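PDB 6I9A: Lys-gingipain W83 from Porphyromonas gingivalis, which cleaves proteins as a cysteine endopeptidase with a strong preference for lysine at P1, and may act as a virulence factor in periodontal disease. Local coordinates for residues Glu115-Arg120 and Thr324-Met329; Ile328-Asn333 and Tyr352-Tyr357; Arg15-Ala20 and Val78-Val83. One frame throughout, in Å; residues are numbered along the deposited sequence. Where two conformers were deposited one is given.

Contact 1: Glu115-Arg120 and Thr324-Met329. With CA (calcium ion), chain G.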
loop_
_atom_site.group_PDB
_atom_site.type_symbol
_atom_site.label_atom_id
_atom_site.label_comp_id
_atom_site.label_asym_id
_atom_site.label_seq_id
_atom_site.Cartn_x
_atom_site.Cartn_y
_atom_site.Cartn_z
ATOM N N GLU A 115 -6.503 -13.876 0.705
ATOM C CA GLU A 115 -5.509 -14.562 1.562
ATOM C C GLU A 115 -4.208 -13.808 1.646
ATOM O O GLU A 115 -3.421 -14.120 2.542
ATOM C CB GLU A 115 -5.250 -15.982 1.002
ATOM C CG GLU A 115 -6.170 -17.033 1.642
ATOM C CD GLU A 115 -7.640 -16.696 1.525
ATOM O OE1 GLU A 115 -8.213 -16.245 2.544
ATOM O OE2 GLU A 115 -8.224 -16.853 0.426
ATOM N N MET A 116 -3.951 -12.879 0.698
ATOM C CA MET A 116 -2.715 -12.145 0.595
ATOM C C MET A 116 -3.016 -10.688 0.301
ATOM O O MET A 116 -3.972 -10.417 -0.446
ATOM C CB MET A 116 -1.855 -12.697 -0.555
ATOM C CG MET A 116 -1.340 -14.120 -0.296
ATOM S SD MET A 116 -0.739 -14.946 -1.802
ATOM C CE MET A 116 -2.328 -15.369 -2.579
ATOM N N TYR A 117 -2.166 -9.777 0.750
ATOM C CA TYR A 117 -2.249 -8.375 0.340
ATOM C C TYR A 117 -1.705 -8.239 -1.055
ATOM O O TYR A 117 -0.510 -8.506 -1.287
ATOM C CB TYR A 117 -1.399 -7.525 1.276
ATOM C CG TYR A 117 -2.006 -7.142 2.605
ATOM C CD1 TYR A 117 -3.397 -7.038 2.772
ATOM C CD2 TYR A 117 -1.199 -6.749 3.670
ATOM C CE1 TYR A 117 -3.942 -6.578 3.970
ATOM C CE2 TYR A 117 -1.735 -6.297 4.874
ATOM C CZ TYR A 117 -3.111 -6.197 5.007
ATOM O OH TYR A 117 -3.672 -5.757 6.186
ATOM N N THR A 118 -2.554 -7.886 -2.010
ATOM C CA THR A 118 -2.222 -7.866 -3.411
ATOM C C THR A 118 -2.135 -6.474 -3.939
ATOM O O THR A 118 -3.010 -5.629 -3.671
ATOM C CB THR A 118 -3.305 -8.676 -4.161
ATOM O OG1 THR A 118 -3.283 -10.017 -3.623
ATOM C CG2 THR A 118 -3.073 -8.759 -5.649
ATOM N N PHE A 119 -1.128 -6.219 -4.765
ATOM C CA PHE A 119 -0.979 -4.930 -5.433
ATOM C C PHE A 119 -0.427 -5.190 -6.803
ATOM O O PHE A 119 0.195 -6.227 -7.058
ATOM C CB PHE A 119 -0.117 -3.955 -4.621
ATOM C CG PHE A 119 1.280 -4.477 -4.319
ATOM C CD1 PHE A 119 2.329 -4.243 -5.203
ATOM C CD2 PHE A 119 1.556 -5.133 -3.107
ATOM C CE1 PHE A 119 3.615 -4.646 -4.893
ATOM C CE2 PHE A 119 2.842 -5.568 -2.835
ATOM C CZ PHE A 119 3.861 -5.307 -3.713
ATOM N N ARG A 120 -0.600 -4.208 -7.688
ATOM C CA ARG A 120 -0.172 -4.325 -9.068
ATOM C C ARG A 120 0.715 -3.163 -9.455
ATOM O O ARG A 120 0.287 -2.006 -9.437
ATOM C CB ARG A 120 -1.381 -4.444 -10.020
ATOM C CG ARG A 120 -1.009 -4.446 -11.505
ATOM C CD ARG A 120 -2.233 -4.468 -12.392
ATOM N NE ARG A 120 -2.952 -5.740 -12.357
ATOM C CZ ARG A 120 -2.968 -6.605 -13.373
ATOM N NH1 ARG A 120 -2.135 -6.449 -14.424
ATOM N NH2 ARG A 120 -3.776 -7.644 -13.338
ATOM N N THR A 324 0.650 -0.699 6.413
ATOM C CA THR A 324 1.007 -0.734 4.992
ATOM C C THR A 324 -0.040 -0.018 4.160
ATOM O O THR A 324 -1.191 0.140 4.575
ATOM C CB THR A 324 1.191 -2.160 4.528
ATOM O OG1 THR A 324 -0.057 -2.865 4.634
ATOM C CG2 THR A 324 2.341 -2.858 5.221
ATOM N N VAL A 325 0.309 0.266 2.930
ATOM C CA VAL A 325 -0.659 0.800 1.946
ATOM C C VAL A 325 -1.803 -0.212 1.758
ATOM O O VAL A 325 -2.986 0.138 1.834
ATOM C CB VAL A 325 0.033 1.081 0.594
ATOM C CG1 VAL A 325 -1.019 1.383 -0.480
ATOM C CG2 VAL A 325 1.002 2.265 0.717
ATOM N N ASN A 326 -1.462 -1.504 1.535
ATOM C CA ASN A 326 -2.552 -2.475 1.350
ATOM C C ASN A 326 -3.461 -2.483 2.555
ATOM O O ASN A 326 -4.682 -2.645 2.387
ATOM C CB ASN A 326 -2.007 -3.896 1.138
ATOM C CG ASN A 326 -1.952 -4.245 -0.330
ATOM O OD1 ASN A 326 -0.910 -4.125 -0.993
ATOM N ND2 ASN A 326 -3.082 -4.694 -0.885
ATOM N N SER A 327 -2.934 -2.371 3.782
ATOM C CA SER A 327 -3.785 -2.458 4.962
ATOM C C SER A 327 -4.773 -1.297 5.041
ATOM O O SER A 327 -5.818 -1.447 5.679
ATOM C CB SER A 327 -2.952 -2.570 6.236
ATOM O OG SER A 327 -2.340 -1.335 6.573
ATOM N N ILE A 328 -4.458 -0.137 4.475
ATOM C CA ILE A 328 -5.414 1.018 4.493
ATOM C C ILE A 328 -6.641 0.600 3.688
ATOM O O ILE A 328 -7.792 0.801 4.112
ATOM C CB ILE A 328 -4.756 2.288 3.940
ATOM C CG1 ILE A 328 -3.562 2.696 4.820
ATOM C CG2 ILE A 328 -5.770 3.405 3.814
ATOM C CD1 ILE A 328 -2.747 3.834 4.239
ATOM N N MET A 329 -6.404 0.020 2.484
ATOM C CA MET A 329 -7.513 -0.442 1.630
ATOM C C MET A 329 -8.307 -1.562 2.308
ATOM O O MET A 329 -9.527 -1.571 2.273
ATOM C CB MET A 329 -6.933 -0.893 0.288
ATOM C CG MET A 329 -8.002 -1.358 -0.698
ATOM S SD MET A 329 -7.326 -1.789 -2.302
ATOM C CE MET A 329 -6.737 -3.464 -2.013
HETATM CA CA CA G . -10.403 -16.112 1.427
HETATM O O HOH W 1 -10.932 -15.747 3.727
HETATM O O HOH W 2 -11.040 -16.494 -0.884
#
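The N-terminal turn of helix 325-342 docks on strand 117-121, an edge strand of the four-stranded parallel sheet, Asn326 against Tyr117 to Phe119, and the case illustrates how one amide can join a helix to a strand edge. Asn326 CB makes a CH-pi contact over one face of the Tyr117 ring, 3.9 Å from its centroid and offset toward the rim. With amide and ring planes only 18° apart, the two side chains slide past each other, and the amide reaches the strand backbone. There Asn326 ND2 donates to Thr118 O at 2.9 Å in a nearly straight bond (173°). The acceptor lies in the amide plane, yet the nitrogen stands above the carbonyl plane of Thr118. The other branch, Asn326 OD1, comes within 3.4 Å of Phe119 CD2. At the far end of the tyrosine, its OH packs 3.3 Å from Ser327 CB while bonding to Asp8. Thr324 OG1 lies between its own backbone N and carbonyl carbon (chi1 64°), where it accepts from Ser327 N at 3.0 Å, and Ser327 OG donates back to Thr324 O at 2.7 Å. Just before the strand, Glu115 grips calcium with both carboxylate oxygens, alongside Asp109, Asp111, Phe113 and two waters. A threonine N-cap thus starts the helix that closes this sheet edge in the C25 peptidase domain.

Contact 2: Ile328-Asn333 and Tyr352-Tyr357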
loop_
_atom_site.group_PDB
_atom_site.type_symbol
_atom_site.label_atom_id
_atom_site.label_comp_id
_atom_site.label_asym_id
_atom_site.label_seq_id
_atom_site.Cartn_x
_atom_site.Cartn_y
_atom_site.Cartn_z
ATOM N N ILE A 328 -4.458 -0.137 4.475
ATOM C CA ILE A 328 -5.414 1.018 4.493
ATOM C C ILE A 328 -6.641 0.600 3.688
ATOM O O ILE A 328 -7.792 0.801 4.112
ATOM C CB ILE A 328 -4.756 2.288 3.940
ATOM C CG1 ILE A 328 -3.562 2.696 4.820
ATOM C CG2 ILE A 328 -5.770 3.405 3.814
ATOM C CD1 ILE A 328 -2.747 3.834 4.239
ATOM N N MET A 329 -6.404 0.020 2.484
ATOM C CA MET A 329 -7.513 -0.442 1.630
ATOM C C MET A 329 -8.307 -1.562 2.308
ATOM O O MET A 329 -9.527 -1.571 2.273
ATOM C CB MET A 329 -6.933 -0.893 0.288
ATOM C CG MET A 329 -8.002 -1.358 -0.698
ATOM S SD MET A 329 -7.326 -1.789 -2.302
ATOM C CE MET A 329 -6.737 -3.464 -2.013
ATOM N N TRP A 330 -7.584 -2.486 2.951
ATOM C CA TRP A 330 -8.187 -3.615 3.659
ATOM C C TRP A 330 -9.136 -3.086 4.730
ATOM O O TRP A 330 -10.273 -3.532 4.846
ATOM C CB TRP A 330 -7.052 -4.422 4.306
ATOM C CG TRP A 330 -7.535 -5.692 4.931
ATOM C CD1 TRP A 330 -7.980 -5.860 6.205
ATOM C CD2 TRP A 330 -7.539 -6.974 4.322
ATOM N NE1 TRP A 330 -8.293 -7.208 6.414
ATOM C CE2 TRP A 330 -8.021 -7.898 5.273
ATOM C CE3 TRP A 330 -7.195 -7.421 3.055
ATOM C CZ2 TRP A 330 -8.157 -9.271 4.972
ATOM C CZ3 TRP A 330 -7.325 -8.755 2.761
ATOM C CH2 TRP A 330 -7.805 -9.655 3.707
ATOM N N ALA A 331 -8.680 -2.137 5.556
ATOM C CA ALA A 331 -9.497 -1.567 6.635
ATOM C C ALA A 331 -10.754 -0.907 6.063
ATOM O O ALA A 331 -11.841 -1.034 6.638
ATOM C CB ALA A 331 -8.662 -0.554 7.425
ATOM N N GLY A 332 -10.627 -0.175 4.948
ATOM C CA GLY A 332 -11.814 0.444 4.345
ATOM C C GLY A 332 -12.815 -0.595 3.937
ATOM O O GLY A 332 -14.020 -0.491 4.212
ATOM N N ASN A 333 -12.324 -1.664 3.288
ATOM C CA ASN A 333 -13.239 -2.724 2.880
ATOM C C ASN A 333 -13.847 -3.451 4.063
ATOM O O ASN A 333 -15.023 -3.824 3.992
ATOM C CB ASN A 333 -12.522 -3.703 1.961
ATOM C CG ASN A 333 -12.143 -3.163 0.604
ATOM O OD1 ASN A 333 -12.577 -2.079 0.188
ATOM N ND2 ASN A 333 -11.282 -3.937 -0.094
ATOM N N TYR A 352 -18.880 -6.753 -3.814
ATOM C CA TYR A 352 -18.538 -5.767 -4.814
ATOM C C TYR A 352 -17.298 -4.967 -4.389
ATOM O O TYR A 352 -16.396 -4.748 -5.190
ATOM C CB TYR A 352 -19.750 -4.850 -5.028
ATOM C CG TYR A 352 -19.578 -3.799 -6.093
ATOM C CD1 TYR A 352 -18.853 -2.642 -5.844
ATOM C CD2 TYR A 352 -20.243 -3.897 -7.312
ATOM C CE1 TYR A 352 -18.759 -1.630 -6.792
ATOM C CE2 TYR A 352 -20.158 -2.890 -8.266
ATOM C CZ TYR A 352 -19.418 -1.763 -8.006
ATOM O OH TYR A 352 -19.411 -0.757 -8.946
ATOM N N TYR A 353 -17.283 -4.479 -3.128
ATOM C CA TYR A 353 -16.138 -3.656 -2.661
ATOM C C TYR A 353 -14.828 -4.426 -2.675
ATOM O O TYR A 353 -13.805 -3.870 -3.112
ATOM C CB TYR A 353 -16.400 -3.030 -1.275
ATOM C CG TYR A 353 -16.854 -1.590 -1.467
ATOM C CD1 TYR A 353 -16.080 -0.526 -1.011
ATOM C CD2 TYR A 353 -17.999 -1.292 -2.209
ATOM C CE1 TYR A 353 -16.429 0.793 -1.296
ATOM C CE2 TYR A 353 -18.315 0.017 -2.555
ATOM C CZ TYR A 353 -17.527 1.051 -2.094
ATOM O OH TYR A 353 -17.864 2.334 -2.423
ATOM N N TRP A 354 -14.835 -5.710 -2.265
ATOM C CA TRP A 354 -13.589 -6.487 -2.315
ATOM C C TRP A 354 -13.143 -6.670 -3.748
ATOM O O TRP A 354 -11.931 -6.686 -3.988
ATOM C CB TRP A 354 -13.780 -7.811 -1.571
ATOM C CG TRP A 354 -13.851 -7.635 -0.079
ATOM C CD1 TRP A 354 -14.985 -7.573 0.702
ATOM C CD2 TRP A 354 -12.737 -7.396 0.798
ATOM N NE1 TRP A 354 -14.642 -7.342 2.012
ATOM C CE2 TRP A 354 -13.259 -7.223 2.107
ATOM C CE3 TRP A 354 -11.354 -7.283 0.596
ATOM C CZ2 TRP A 354 -12.433 -6.985 3.218
ATOM C CZ3 TRP A 354 -10.546 -7.078 1.691
ATOM C CH2 TRP A 354 -11.074 -6.897 2.987
ATOM N N GLU A 355 -14.067 -6.800 -4.726
ATOM C CA GLU A 355 -13.691 -6.860 -6.135
ATOM C C GLU A 355 -13.269 -5.490 -6.702
ATOM O O GLU A 355 -12.565 -5.439 -7.720
ATOM C CB GLU A 355 -14.873 -7.347 -6.978
ATOM C CG GLU A 355 -15.215 -8.827 -6.850
ATOM C CD GLU A 355 -16.344 -9.256 -7.761
ATOM O OE1 GLU A 355 -17.122 -8.396 -8.238
ATOM O OE2 GLU A 355 -16.433 -10.473 -8.024
ATOM N N ALA A 356 -13.789 -4.405 -6.129
ATOM C CA ALA A 356 -13.656 -3.079 -6.720
ATOM C C ALA A 356 -12.308 -2.396 -6.452
ATOM O O ALA A 356 -11.673 -1.875 -7.362
ATOM C CB ALA A 356 -14.770 -2.167 -6.188
ATOM N N TYR A 357 -11.929 -2.322 -5.162
ATOM C CA TYR A 357 -10.757 -1.527 -4.774
ATOM C C TYR A 357 -9.465 -2.245 -5.063
ATOM O O TYR A 357 -9.345 -3.483 -4.863
ATOM C CB TYR A 357 -10.879 -1.078 -3.326
ATOM C CG TYR A 357 -11.587 0.265 -3.198
ATOM C CD1 TYR A 357 -12.983 0.351 -3.112
ATOM C CD2 TYR A 357 -10.872 1.456 -3.247
ATOM C CE1 TYR A 357 -13.622 1.587 -3.045
ATOM C CE2 TYR A 357 -11.510 2.686 -3.153
ATOM C CZ TYR A 357 -12.881 2.746 -3.040
ATOM O OH TYR A 357 -13.452 3.993 -2.924
HETATM O O HOH W 3 -10.305 -4.809 -2.688
#
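Trp330 CG is anti to the backbone N (chi1 -174°); its CB points away from helix 350-356, but the far end of the indole comes nearer and meets Trp354. On the other helix Trp354 CG lies anti to its own carbonyl carbon, and chi2 (98°) sets the turn of the ring. The result is an edge-to-face pair with ring planes 73° apart: Trp354 CH2 stands over the centre of the Trp330 six-membered ring. The closest atoms, Trp354 CZ3 and Trp330 CE3, are 3.6 Å apart. Both indole nitrogens have partners outside the pair, Trp330 NE1 on His6 O and Trp354 NE1 with Thr337. While its edge serves Trp330, Trp354 offers a face to Asn333, whose CB sits 3.5 Å from the centroid of the six-membered ring in a CH-pi contact. Asn333 ND2 lies over the same ring system, 3.4 Å from Trp354 CE3.

The two helices run nearly antiparallel, and the second leads straight into strand 357-361, the antiparallel edge strand of the six-stranded sheet of the C25 catalytic domain. A bridging water occupies this junction. It donates to Trp354 O and, at 2.7 Å, to Tyr357 O, thereby satisfying two carbonyls at the end of helix 350-356. It also accepts weakly from Asn333 ND2 at 2.9 Å, while Asn333 OD1 takes a bond from Trp291 NE1, so both ends of the amide are engaged. Tyr353 presents its ring edge to Asn333 OD1, and its hydroxyl, like that of Tyr357, bonds to Asp288. At the start of the strand, Met329 SD rests 3.5 Å from Tyr357 C, and its CG lies against Tyr357 CB.

Contact 3: Arg15-Ala20 and Val78-Val83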
loop_
_atom_site.group_PDB
_atom_site.type_symbol
_atom_site.label_atom_id
_atom_site.label_comp_id
_atom_site.label_asym_id
_atom_site.label_seq_id
_atom_site.Cartn_x
_atom_site.Cartn_y
_atom_site.Cartn_z
ATOM N N ARG A 15 6.865 -12.428 3.908
ATOM C CA ARG A 15 7.003 -13.243 2.698
ATOM C C ARG A 15 6.227 -12.628 1.571
ATOM O O ARG A 15 5.069 -12.212 1.771
ATOM C CB ARG A 15 6.513 -14.664 2.979
ATOM C CG ARG A 15 7.307 -15.290 4.156
ATOM C CD ARG A 15 6.814 -16.694 4.508
ATOM N NE ARG A 15 7.315 -17.156 5.812
ATOM C CZ ARG A 15 8.541 -17.585 6.040
ATOM N NH1 ARG A 15 9.407 -17.685 5.044
ATOM N NH2 ARG A 15 8.909 -17.924 7.263
ATOM N N MET A 16 6.821 -12.573 0.386
ATOM C CA MET A 16 6.148 -11.970 -0.768
ATOM C C MET A 16 6.326 -12.853 -1.998
ATOM O O MET A 16 7.464 -13.212 -2.353
ATOM C CB MET A 16 6.716 -10.562 -1.035
ATOM C CG MET A 16 6.236 -9.926 -2.327
ATOM S SD MET A 16 7.094 -8.312 -2.578
ATOM C CE MET A 16 5.971 -7.307 -1.489
ATOM N N LEU A 17 5.203 -13.195 -2.639
ATOM C CA LEU A 17 5.178 -13.901 -3.901
ATOM C C LEU A 17 5.097 -12.816 -4.977
ATOM O O LEU A 17 4.207 -11.942 -4.910
ATOM C CB LEU A 17 3.945 -14.825 -3.936
ATOM C CG LEU A 17 3.692 -15.513 -5.259
ATOM C CD1 LEU A 17 4.858 -16.449 -5.646
ATOM C CD2 LEU A 17 2.456 -16.389 -5.178
ATOM N N VAL A 18 5.998 -12.853 -5.949
ATOM C CA VAL A 18 6.008 -11.919 -7.048
ATOM C C VAL A 18 5.714 -12.653 -8.327
ATOM O O VAL A 18 6.388 -13.653 -8.637
ATOM C CB VAL A 18 7.374 -11.184 -7.155
ATOM C CG1 VAL A 18 7.381 -10.189 -8.322
ATOM C CG2 VAL A 18 7.754 -10.516 -5.832
ATOM N N VAL A 19 4.710 -12.220 -9.083
ATOM C CA VAL A 19 4.443 -12.765 -10.435
ATOM C C VAL A 19 4.529 -11.621 -11.414
ATOM O O VAL A 19 3.806 -10.630 -11.264
ATOM C CB VAL A 19 3.056 -13.444 -10.484
ATOM C CG1 VAL A 19 2.765 -13.922 -11.910
ATOM C CG2 VAL A 19 2.963 -14.592 -9.456
ATOM N N ALA A 20 5.498 -11.701 -12.328
ATOM C CA ALA A 20 5.831 -10.604 -13.186
ATOM C C ALA A 20 5.846 -10.989 -14.642
ATOM O O ALA A 20 6.305 -12.084 -15.019
ATOM C CB ALA A 20 7.199 -10.063 -12.802
ATOM N N VAL A 78 2.591 -13.288 2.598
ATOM C CA VAL A 78 1.846 -12.148 3.131
ATOM C C VAL A 78 1.363 -11.276 1.954
ATOM O O VAL A 78 0.212 -10.860 1.924
ATOM C CB VAL A 78 2.783 -11.351 4.090
ATOM C CG1 VAL A 78 2.089 -10.051 4.525
ATOM C CG2 VAL A 78 3.154 -12.239 5.320
ATOM N N PHE A 79 2.290 -10.949 1.065
ATOM C CA PHE A 79 2.030 -10.124 -0.092
ATOM C C PHE A 79 2.071 -10.899 -1.375
ATOM O O PHE A 79 2.873 -11.832 -1.539
ATOM C CB PHE A 79 3.091 -9.018 -0.244
ATOM C CG PHE A 79 3.056 -7.975 0.855
ATOM C CD1 PHE A 79 2.109 -6.945 0.836
ATOM C CD2 PHE A 79 3.970 -8.019 1.914
ATOM C CE1 PHE A 79 2.086 -5.990 1.869
ATOM C CE2 PHE A 79 3.944 -7.067 2.922
ATOM C CZ PHE A 79 2.970 -6.097 2.915
ATOM N N LEU A 80 1.258 -10.448 -2.324
ATOM C CA LEU A 80 1.261 -10.858 -3.717
ATOM C C LEU A 80 1.496 -9.618 -4.560
ATOM O O LEU A 80 0.652 -8.750 -4.607
ATOM C CB LEU A 80 -0.060 -11.567 -4.084
ATOM C CG LEU A 80 -0.240 -11.864 -5.566
ATOM C CD1 LEU A 80 0.811 -12.876 -6.080
ATOM C CD2 LEU A 80 -1.651 -12.406 -5.833
ATOM N N ALA A 81 2.660 -9.565 -5.241
ATOM C CA ALA A 81 3.010 -8.463 -6.121
ATOM C C ALA A 81 2.839 -8.889 -7.569
ATOM O O ALA A 81 3.494 -9.823 -8.028
ATOM C CB ALA A 81 4.447 -8.041 -5.885
ATOM N N LEU A 82 1.920 -8.258 -8.283
ATOM C CA LEU A 82 1.686 -8.494 -9.705
ATOM C C LEU A 82 2.398 -7.404 -10.451
ATOM O O LEU A 82 2.186 -6.214 -10.181
ATOM C CB LEU A 82 0.166 -8.471 -10.011
ATOM C CG LEU A 82 -0.679 -9.399 -9.164
ATOM C CD1 LEU A 82 -2.171 -9.183 -9.486
ATOM C CD2 LEU A 82 -0.282 -10.879 -9.423
ATOM N N VAL A 83 3.298 -7.764 -11.368
ATOM C CA VAL A 83 4.101 -6.781 -12.092
ATOM C C VAL A 83 3.768 -6.852 -13.578
ATOM O O VAL A 83 4.067 -7.858 -14.236
ATOM C CB VAL A 83 5.609 -6.994 -11.831
ATOM C CG1 VAL A 83 6.416 -5.928 -12.553
ATOM C CG2 VAL A 83 5.880 -6.989 -10.330
#
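Arg15 O accepts two backbone N-H groups, from Val78 N at 2.8 Å and from Phe79 N at 3.1 Å. The helix-like psi of Val78 (-50°) brings Phe79 N round to the same oxygen; Val78 N stands above the carbonyl plane and Phe79 N lies in it. From here the strands pair in parallel register at the centre of the four-stranded open alpha/beta sheet of the C25 domain, a clan CD peptidase. Leu17 N donates to Phe79 O, and Leu17 O receives Ala81 N. The ladder continues through Val19, whose N bonds to Ala81 O at 2.9 Å nearly along the C=O axis and whose O takes Val83 N. Weaker CA-H...O contacts fill the intervals, such as Met16 CA to Phe79 O at 3.4 Å.

Packing divides between two faces. On the one carrying Leu17, Val19, Leu80 and Leu82, Leu17 and Leu80 lie side by side, pointing the same way, Leu17 CD2 4.0 Å from Leu80 CD1. The opposite face holds Met16, Val18, Ala20, Phe79, Ala81 and Val83 and is covered by helix 25-37, through Trp31 on Met16 and Ala81 and Leu28 on Ala20 and Val83. Met16, its chain bent at chi3 (-83°) in one of two conformers, brings CE 3.6 Å from Phe79 CB. Val18 CG2 touches Ala81 CB at 4.1 Å, and Ala20 CB meets Val83 CB at 3.6 Å.

How the contacts relate
Tyr117 ties the three contacts together. Its ring packs edge-to-face with Trp330, Tyr117 CE1 lying 3.5 Å from Trp330 CE3, which joins contact 1 to contact 2 along their common helix 325-342. Its backbone probably bonds to strand 79-83, Tyr117 O to Leu80 N at 2.8 Å, making contact 1 the outward extension of contact 3. Contacts 2 and 3 do not touch, their centres lying about 18 Å apart. Contact 1 thus bridges the four-stranded sheet and the helices beside the six-stranded one. Contact 2 approaches the inhibitor, about 6 Å from the Tyr353 side chain, and the Trp330 side chain lies about 7 Å from the calcium held by Glu115 of contact 1.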